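Local coordinates for ribose 5-phosphate isomerase, putative (Trypanosoma brucei brucei, PDB 6FXS), which probably interconverts ribose 5-phosphate and ribulose 5-phosphate as a B-type ribose-5-phosphate isomerase, at residues 34-37 against 38-41; 53-56 against 57-60; 109-112 against 113-117. One frame throughout, in Å; residues are numbered along the deposited sequence.

Contact 1: 34-37 against 38-41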
loop_
_atom_site.group_PDB
_atom_site.type_symbol
_atom_site.label_atom_id
_atom_site.label_comp_id
_atom_site.label_asym_id
_atom_site.label_seq_id
_atom_site.Cartn_x
_atom_site.Cartn_y
_atom_site.Cartn_z
ATOM N N PHE B 34 1.753 -1.376 21.280
ATOM C CA PHE B 34 0.955 -1.795 22.477
ATOM C C PHE B 34 -0.559 -1.683 22.328
ATOM O O PHE B 34 -1.264 -2.646 22.605
ATOM C CB PHE B 34 1.419 -1.095 23.793
ATOM C CG PHE B 34 0.585 -1.458 24.978
ATOM C CD1 PHE B 34 0.753 -2.701 25.602
ATOM C CD2 PHE B 34 -0.374 -0.581 25.477
ATOM C CE1 PHE B 34 -0.047 -3.080 26.702
ATOM C CE2 PHE B 34 -1.137 -0.934 26.609
ATOM C CZ PHE B 34 -0.994 -2.191 27.194
ATOM N N PRO B 35 -1.105 -0.529 21.926
ATOM C CA PRO B 35 -2.596 -0.508 21.957
ATOM C C PRO B 35 -3.288 -1.534 21.093
ATOM O O PRO B 35 -4.445 -1.758 21.319
ATOM C CB PRO B 35 -2.951 0.894 21.462
ATOM C CG PRO B 35 -1.746 1.689 21.790
ATOM C CD PRO B 35 -0.555 0.789 21.610
ATOM N N ILE B 36 -2.615 -2.201 20.120
ATOM C CA ILE B 36 -3.351 -3.175 19.324
ATOM C C ILE B 36 -2.919 -4.617 19.588
ATOM O O ILE B 36 -3.332 -5.494 18.834
ATOM C CB ILE B 36 -3.281 -2.845 17.778
ATOM C CG1 ILE B 36 -1.831 -2.896 17.274
ATOM C CG2 ILE B 36 -4.040 -1.518 17.485
ATOM C CD1 ILE B 36 -1.682 -3.156 15.792
ATOM N N HIS B 37 -2.064 -4.846 20.607
ATOM C CA HIS B 37 -1.445 -6.136 20.794
ATOM C C HIS B 37 -2.442 -7.238 21.072
ATOM O O HIS B 37 -2.236 -8.393 20.635
ATOM C CB HIS B 37 -0.349 -6.133 21.853
ATOM C CG HIS B 37 -0.871 -6.218 23.256
ATOM N ND1 HIS B 37 -1.277 -5.099 23.962
ATOM C CD2 HIS B 37 -1.123 -7.291 24.044
ATOM C CE1 HIS B 37 -1.730 -5.488 25.141
ATOM N NE2 HIS B 37 -1.637 -6.810 25.217
ATOM N N GLU B 38 -3.563 -6.903 21.695
ATOM C CA GLU B 38 -4.593 -7.932 21.950
ATOM C C GLU B 38 -5.248 -8.414 20.670
ATOM O O GLU B 38 -5.532 -9.607 20.549
ATOM C CB GLU B 38 -5.660 -7.487 22.968
ATOM C CG GLU B 38 -5.046 -7.348 24.372
ATOM C CD GLU B 38 -5.974 -6.755 25.425
ATOM O OE1 GLU B 38 -7.127 -6.432 25.125
ATOM O OE2 GLU B 38 -5.522 -6.602 26.575
ATOM N N SER B 39 -5.481 -7.491 19.728
ATOM C CA SER B 39 -5.967 -7.896 18.395
ATOM C C SER B 39 -4.871 -8.795 17.710
ATOM O O SER B 39 -5.193 -9.772 17.104
ATOM C CB SER B 39 -6.342 -6.642 17.567
ATOM O OG SER B 39 -5.135 -5.934 17.214
ATOM N N ILE B 40 -3.594 -8.490 17.861
ATOM C CA ILE B 40 -2.547 -9.307 17.224
ATOM C C ILE B 40 -2.569 -10.770 17.759
ATOM O O ILE B 40 -2.505 -11.739 16.998
ATOM C CB ILE B 40 -1.152 -8.771 17.517
ATOM C CG1 ILE B 40 -0.965 -7.307 17.047
ATOM C CG2 ILE B 40 -0.087 -9.682 16.916
ATOM C CD1 ILE B 40 -1.301 -7.022 15.600
ATOM N N VAL B 41 -2.655 -10.902 19.097
ATOM C CA VAL B 41 -2.803 -12.230 19.782
ATOM C C VAL B 41 -3.991 -12.994 19.216
ATOM O O VAL B 41 -3.892 -14.162 18.862
ATOM C CB VAL B 41 -2.938 -12.000 21.354
ATOM C CG1 VAL B 41 -3.192 -13.287 22.130
ATOM C CG2 VAL B 41 -1.704 -11.326 21.826
HETATM O O HOH W 1 -4.524 -4.305 22.933
#
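I36 is the N-cap of helix 37-46 and H37 its first residue; their carbonyls accept its first backbone bonds, from I40 N to I36 O (3.2 Å) and from V41 N to H37 O (3.0 Å). The V41 bond is nearly straight, at 170°. S39 OG also donates to I36 O, at 2.5 Å; so short a length is doubtful in its exact value. The hydroxyl reaches this carbonyl because chi1 of S39, at 70°, tucks OG back over its own main chain. This is the first strand-to-helix connection of a Rossmann-like alpha/beta fold, at the end of the loop that follows strand 23-29. I36 CD1 meets I40 CD1 at 3.9 Å, and both residues pack on V88 of strand 84-89. H37 ND1 donates to F34 O at 2.8 Å, in the ring plane and on a carbonyl lone pair. H37 N donates to the same oxygen. Two bonds therefore grip F34 O, and the one from ND1 fixes the turn of the ring. E38 runs beside the ring and lays CG over one face, 3.9 Å from the centroid, as a CH-pi contact. The carboxylate plane is turned 74° from the ring. A water bridges P35 O and E38 N, accepting from E38 N at 3.0 Å.

Contact 2: 53-56 against 57-60; sequences PVYI and GPHS
Y55 holds its ring trans to the main-chain nitrogen (chi1 -177°), which lays it over G57, while H59 turns its ring back toward Y55 with chi1 at -55°. The site is the turn leaving strand 51-55, an outer strand of the parallel sheet in a Rossmann-like fold. G57 N lies 3.7 Å above the centre of the Y55 ring. G57 CA sits over the same ring in a CH-pi contact, 4.1 Å from the centroid. G57 has a positive phi with an extended psi, where a CB would collide with I56 O, and a cis peptide bond joins it to P58. The phenol then closes the turn. Y55 OH donates to P58 O at 2.7 Å, in the carbonyl plane and on a lone pair, so the cis-proline region is tied back to the strand end. The H59 ring stands almost perpendicular to that of Y55, with planes at 89°, in an oblique pairing. One face of the H59 ring meets G57 CA. I56 packs on Y69, V73 and M76 of helix 66-78. At the end of the phenol, P58 CD approaches Y55 OH to 3.4 Å.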
loop_
_atom_site.group_PDB
_atom_site.type_symbol
_atom_site.label_atom_id
_atom_site.label_comp_id
_atom_site.label_asym_id
_atom_site.label_seq_id
_atom_site.Cartn_x
_atom_site.Cartn_y
_atom_site.Cartn_z
ATOM N N PRO B 53 0.230 -18.099 20.820
ATOM C CA PRO B 53 0.877 -16.811 20.994
ATOM C C PRO B 53 1.566 -16.668 22.316
ATOM O O PRO B 53 0.964 -16.990 23.341
ATOM C CB PRO B 53 -0.298 -15.823 20.912
ATOM C CG PRO B 53 -1.516 -16.601 21.307
ATOM C CD PRO B 53 -1.240 -18.020 20.953
ATOM N N VAL B 54 2.776 -16.120 22.319
ATOM C CA VAL B 54 3.457 -15.769 23.525
ATOM C C VAL B 54 3.809 -14.280 23.456
ATOM O O VAL B 54 4.875 -13.887 22.879
ATOM C CB VAL B 54 4.755 -16.622 23.674
ATOM C CG1 VAL B 54 5.402 -16.385 24.998
ATOM C CG2 VAL B 54 4.522 -18.116 23.403
ATOM N N TYR B 55 2.949 -13.432 24.008
ATOM C CA TYR B 55 3.200 -11.971 24.025
ATOM C C TYR B 55 4.214 -11.597 25.100
ATOM O O TYR B 55 3.925 -11.818 26.270
ATOM C CB TYR B 55 1.903 -11.189 24.268
ATOM C CG TYR B 55 2.106 -9.672 24.226
ATOM C CD1 TYR B 55 2.560 -9.051 23.040
ATOM C CD2 TYR B 55 1.784 -8.846 25.328
ATOM C CE1 TYR B 55 2.763 -7.688 22.967
ATOM C CE2 TYR B 55 1.984 -7.487 25.277
ATOM C CZ TYR B 55 2.456 -6.893 24.067
ATOM O OH TYR B 55 2.701 -5.543 23.957
ATOM N N ILE B 56 5.364 -11.026 24.734
ATOM C CA ILE B 56 6.434 -10.808 25.656
ATOM C C ILE B 56 6.551 -9.360 26.096
ATOM O O ILE B 56 7.515 -9.020 26.756
ATOM C CB ILE B 56 7.842 -11.321 25.193
ATOM C CG1 ILE B 56 8.290 -10.725 23.858
ATOM C CG2 ILE B 56 7.924 -12.850 25.122
ATOM C CD1 ILE B 56 8.562 -9.261 23.822
ATOM N N GLY B 57 5.620 -8.506 25.705
ATOM C CA GLY B 57 5.584 -7.128 26.224
ATOM C C GLY B 57 5.723 -6.070 25.100
ATOM O O GLY B 57 5.897 -6.464 23.916
ATOM N N PRO B 58 5.599 -4.767 25.421
ATOM C CA PRO B 58 5.348 -4.296 26.788
ATOM C C PRO B 58 3.911 -4.478 27.276
ATOM O O PRO B 58 2.944 -4.747 26.517
ATOM C CB PRO B 58 5.746 -2.809 26.734
ATOM C CG PRO B 58 5.405 -2.398 25.301
ATOM C CD PRO B 58 5.469 -3.642 24.451
ATOM N N HIS B 59 3.753 -4.375 28.603
ATOM C CA HIS B 59 2.460 -4.664 29.170
ATOM C C HIS B 59 1.726 -3.414 29.601
ATOM O O HIS B 59 0.643 -3.521 30.210
ATOM C CB HIS B 59 2.652 -5.654 30.288
ATOM C CG HIS B 59 3.361 -6.887 29.858
ATOM N ND1 HIS B 59 2.779 -7.842 29.052
ATOM C CD2 HIS B 59 4.603 -7.343 30.142
ATOM C CE1 HIS B 59 3.624 -8.831 28.869
ATOM N NE2 HIS B 59 4.737 -8.553 29.507
ATOM N N SER B 60 2.298 -2.244 29.290
ATOM C CA SER B 60 1.634 -0.950 29.547
ATOM C C SER B 60 1.920 0.066 28.412
ATOM O O SER B 60 2.688 -0.240 27.471
ATOM C CB SER B 60 2.071 -0.380 30.912
ATOM O OG SER B 60 3.251 0.352 30.784
#

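Contact 3: 109-112 against 113-117; sequences LCFD and HYTAV
D112 OD1 is gripped twice by T115, at 2.8 Å from T115 N and at 2.7 Å from T115 OG1. D112 is the N-cap of helix 113-121, and the bond from T115 N is the capping bond. It comes from above the carboxylate plane, whereas the hydroxyl arrives nearly along the C-O bond. The D112 and T115 side chains cross at about a right angle. With chi1 at 78° the carboxylate of D112 folds back over the start of the helix. T115 OG1 also accepts from F111 N at 3.1 Å, so one hydroxyl links the incoming loop to the cap. The first helical bond, A116 N to D112 O, is 3.1 Å. The second carboxylate oxygen, D112 OD2, takes a hydrogen bond from a water at 2.7 Å. Both D112 OD1 and T115 OG1 lie over one face of the F111 ring, offset toward its rim. F111 stacks on an aromatic side chain of a neighbouring subunit. H113 ND1 is hydrogen-bonded to an acidic side chain of another chain. The helix start therefore lies at subunit interfaces of the tetramer. Inside the chain, C110 SG rests 3.8 Å from A116 CA, and the methyl T115 CG2 touches F111 CE2 at 3.7 Å.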
loop_
_atom_site.group_PDB
_atom_site.type_symbol
_atom_site.label_atom_id
_atom_site.label_comp_id
_atom_site.label_asym_id
_atom_site.label_seq_id
_atom_site.Cartn_x
_atom_site.Cartn_y
_atom_site.Cartn_z
ATOM N N LEU B 109 9.410 -7.162 6.856
ATOM C CA LEU B 109 8.370 -6.090 6.904
ATOM C C LEU B 109 7.338 -6.373 5.853
ATOM O O LEU B 109 7.669 -6.377 4.666
ATOM C CB LEU B 109 9.026 -4.701 6.687
ATOM C CG LEU B 109 8.026 -3.619 7.209
ATOM C CD1 LEU B 109 8.848 -2.415 7.440
ATOM C CD2 LEU B 109 6.940 -3.307 6.143
ATOM N N CYS B 110 6.090 -6.642 6.259
ATOM C CA CYS B 110 4.999 -6.942 5.340
ATOM C C CYS B 110 3.884 -5.956 5.508
ATOM O O CYS B 110 3.580 -5.524 6.636
ATOM C CB CYS B 110 4.454 -8.380 5.579
ATOM S SG CYS B 110 5.718 -9.650 5.311
ATOM N N PHE B 111 3.242 -5.618 4.387
ATOM C CA PHE B 111 2.187 -4.655 4.345
ATOM C C PHE B 111 1.002 -5.037 3.536
ATOM O O PHE B 111 0.075 -4.265 3.428
ATOM C CB PHE B 111 2.782 -3.290 3.890
ATOM C CG PHE B 111 3.350 -3.291 2.509
ATOM C CD1 PHE B 111 2.484 -3.144 1.403
ATOM C CD2 PHE B 111 4.708 -3.561 2.286
ATOM C CE1 PHE B 111 3.013 -3.129 0.091
ATOM C CE2 PHE B 111 5.224 -3.547 0.975
ATOM C CZ PHE B 111 4.385 -3.334 -0.101
ATOM N N ASP B 112 0.959 -6.259 3.052
ATOM C CA ASP B 112 -0.175 -6.734 2.282
ATOM C C ASP B 112 -0.100 -8.250 2.128
ATOM O O ASP B 112 0.862 -8.874 2.606
ATOM C CB ASP B 112 -0.308 -5.990 0.891
ATOM C CG ASP B 112 0.683 -6.512 -0.172
ATOM O OD1 ASP B 112 1.774 -7.008 0.217
ATOM O OD2 ASP B 112 0.378 -6.361 -1.421
ATOM N N HIS B 113 -1.082 -8.836 1.462
ATOM C CA HIS B 113 -1.089 -10.290 1.239
ATOM C C HIS B 113 0.132 -10.791 0.486
ATOM O O HIS B 113 0.776 -11.751 0.888
ATOM C CB HIS B 113 -2.391 -10.671 0.574
ATOM C CG HIS B 113 -2.587 -12.139 0.347
ATOM N ND1 HIS B 113 -2.340 -12.737 -0.869
ATOM C CD2 HIS B 113 -3.018 -13.130 1.183
ATOM C CE1 HIS B 113 -2.678 -14.026 -0.793
ATOM N NE2 HIS B 113 -3.062 -14.294 0.454
ATOM N N TYR B 114 0.494 -10.072 -0.589
ATOM C CA TYR B 114 1.549 -10.465 -1.478
ATOM C C TYR B 114 2.825 -10.533 -0.726
ATOM O O TYR B 114 3.532 -11.559 -0.836
ATOM C CB TYR B 114 1.649 -9.563 -2.736
ATOM C CG TYR B 114 2.777 -9.994 -3.628
ATOM C CD1 TYR B 114 2.615 -10.982 -4.626
ATOM C CD2 TYR B 114 4.020 -9.355 -3.520
ATOM C CE1 TYR B 114 3.728 -11.371 -5.452
ATOM C CE2 TYR B 114 5.062 -9.706 -4.318
ATOM C CZ TYR B 114 4.908 -10.704 -5.289
ATOM O OH TYR B 114 6.038 -10.967 -6.045
ATOM N N THR B 115 3.158 -9.478 0.029
ATOM C CA THR B 115 4.427 -9.468 0.685
ATOM C C THR B 115 4.473 -10.548 1.785
ATOM O O THR B 115 5.511 -11.209 2.006
ATOM C CB THR B 115 4.790 -8.087 1.274
ATOM O OG1 THR B 115 3.688 -7.553 2.039
ATOM C CG2 THR B 115 5.175 -7.171 0.145
ATOM N N ALA B 116 3.343 -10.766 2.436
ATOM C CA ALA B 116 3.280 -11.827 3.415
ATOM C C ALA B 116 3.523 -13.220 2.847
ATOM O O ALA B 116 4.254 -13.989 3.430
ATOM C CB ALA B 116 1.922 -11.804 4.137
ATOM N N VAL B 117 2.946 -13.515 1.677
ATOM C CA VAL B 117 3.200 -14.752 0.916
ATOM C C VAL B 117 4.674 -14.886 0.554
ATOM O O VAL B 117 5.306 -15.929 0.822
ATOM C CB VAL B 117 2.301 -14.853 -0.338
ATOM C CG1 VAL B 117 2.641 -16.044 -1.189
ATOM C CG2 VAL B 117 0.832 -15.017 0.037
HETATM O O HOH W 2 -1.725 -7.936 -1.893
#

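From the N terminus the three contacts come in series, and none nests in or crosses another. Contact 1 sits where the loop after strand 23-29 enters helix 37-46. Contact 2 closes the turn after the next strand, 51-55, before helix 66-78. These two touch: the H37 and Y55 rings stack, and F34 CD1 lies 3.1 Å from P58 O. The loop before helix 37-46 is thereby packed against the exit of strand 51-55. Contact 3 caps helix 113-121 after strand 107-109, the strand at the other edge of the sheet within this chain. Its nearest atoms are about 10 Å from contact 1 and about 16 Å from contact 2.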